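Local coordinates for protein ylmH (Streptococcus pneumoniae, PDB 2FPH) that probably binds RNA through an RRM-like domain and is thought to take part in cell division, at residues 34-37 with 38-42. Numbering follows the deposited sequence.
Sequences PFIN and PHQEK
Asn37 and Gln40 form a capping box at the start of helix 38-50. In Asn37, the N-cap, CG lies between the backbone N and the carbonyl carbon (chi1 74°), which brings OD1 to the N-H groups of the first turn, where it accepts from Gln40 N at 2.9 Å. Gln40 answers with its extended side chain: OE1 takes Asn37 N at 3.0 Å in a nearly straight bond, the donor tilted 24° from the carbonyl plane. The two amides end up stacked. Asn37 O accepts Glu41 N at 2.8 Å, the helix's first i to i+4 backbone bond. Asparagine suits the cap because its short amide reaches a first-turn N-H; glutamine is long enough to reach back, as glutamate more often does; Pro38 has no N-H to satisfy. On the buried side aliphatic Ile36 covers the first turn, CD1 lying 3.7 Å from Glu41 CA and CB beside the Gln40 amide. On the looser side, beside partly exposed Pro38, exposed His39 directs its ring away from the cap, and NE2 is hydrogen-bonded to Asp10. The cap lies where the loop after strand 31-32 turns into helix 38-50, with Phe13 of helix 11-27 against Ile36 and Gln40, and Ile36 bonded through its backbone to Val67.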
# COMPACT_ATOMS: atom_id res chain seq x y z
N PRO A 34 -6.45 0.13 2.64
CA PRO A 34 -5.68 0.51 1.46
C PRO A 34 -4.27 0.86 1.86
O PRO A 34 -3.91 0.88 3.04
CB PRO A 34 -6.37 1.78 0.99
CG PRO A 34 -7.56 1.93 1.79
CD PRO A 34 -7.45 1.15 3.00
N PHE A 35 -3.46 1.26 0.87
CA PHE A 35 -2.16 1.81 1.25
C PHE A 35 -2.30 3.15 2.00
O PHE A 35 -3.05 4.05 1.56
CB PHE A 35 -1.24 1.97 0.07
CG PHE A 35 -0.69 0.67 -0.44
CD1 PHE A 35 0.49 0.18 0.11
CD2 PHE A 35 -1.28 -0.03 -1.46
CE1 PHE A 35 1.08 -0.98 -0.34
CE2 PHE A 35 -0.69 -1.25 -1.93
CZ PHE A 35 0.53 -1.69 -1.36
N ILE A 36 -1.58 3.25 3.11
CA ILE A 36 -1.52 4.46 3.96
C ILE A 36 -0.10 4.83 4.27
O ILE A 36 0.83 4.02 4.14
CB ILE A 36 -2.34 4.20 5.28
CG1 ILE A 36 -1.78 3.06 6.13
CG2 ILE A 36 -3.81 3.93 4.97
CD1 ILE A 36 -2.49 2.89 7.49
N ASN A 37 0.11 6.10 4.63
CA ASN A 37 1.44 6.62 4.93
C ASN A 37 1.87 6.34 6.37
O ASN A 37 1.09 5.79 7.15
CB ASN A 37 1.55 8.11 4.48
CG ASN A 37 0.81 9.06 5.40
OD1 ASN A 37 0.67 8.82 6.60
ND2 ASN A 37 0.41 10.20 4.85
N PRO A 38 3.15 6.51 6.69
CA PRO A 38 3.65 6.17 8.02
C PRO A 38 2.94 6.90 9.20
O PRO A 38 2.73 6.32 10.24
CB PRO A 38 5.10 6.57 7.92
CG PRO A 38 5.40 6.38 6.49
CD PRO A 38 4.24 6.97 5.80
N HIS A 39 2.54 8.12 8.99
CA HIS A 39 1.81 8.82 10.02
C HIS A 39 0.44 8.23 10.26
O HIS A 39 0.08 8.03 11.38
CB HIS A 39 1.61 10.26 9.69
CG HIS A 39 0.89 10.99 10.77
ND1 HIS A 39 1.49 11.32 11.96
CD2 HIS A 39 -0.36 11.52 10.81
CE1 HIS A 39 0.62 11.97 12.72
NE2 HIS A 39 -0.50 12.11 12.05
N GLN A 40 -0.22 7.87 9.17
CA GLN A 40 -1.52 7.20 9.19
C GLN A 40 -1.43 5.83 9.80
O GLN A 40 -2.33 5.44 10.59
CB GLN A 40 -2.10 7.14 7.81
CG GLN A 40 -2.48 8.52 7.29
CD GLN A 40 -2.80 8.59 5.83
OE1 GLN A 40 -2.38 7.74 5.04
NE2 GLN A 40 -3.46 9.70 5.42
N GLU A 41 -0.38 5.08 9.48
CA GLU A 41 -0.12 3.81 10.19
C GLU A 41 -0.02 3.97 11.69
O GLU A 41 -0.55 3.14 12.44
CB GLU A 41 1.17 3.17 9.60
CG GLU A 41 1.73 1.89 10.21
CD GLU A 41 3.16 1.57 9.73
OE1 GLU A 41 3.89 2.49 9.28
OE2 GLU A 41 3.58 0.37 9.84
N LYS A 42 0.68 5.02 12.15
CA LYS A 42 0.82 5.24 13.57
C LYS A 42 -0.52 5.58 14.22
O LYS A 42 -0.84 5.02 15.25
CB LYS A 42 1.85 6.35 13.85
CG LYS A 42 3.25 5.94 13.65
CD LYS A 42 4.27 6.96 14.24
CE LYS A 42 4.45 8.21 13.42
NZ LYS A 42 5.44 8.03 12.29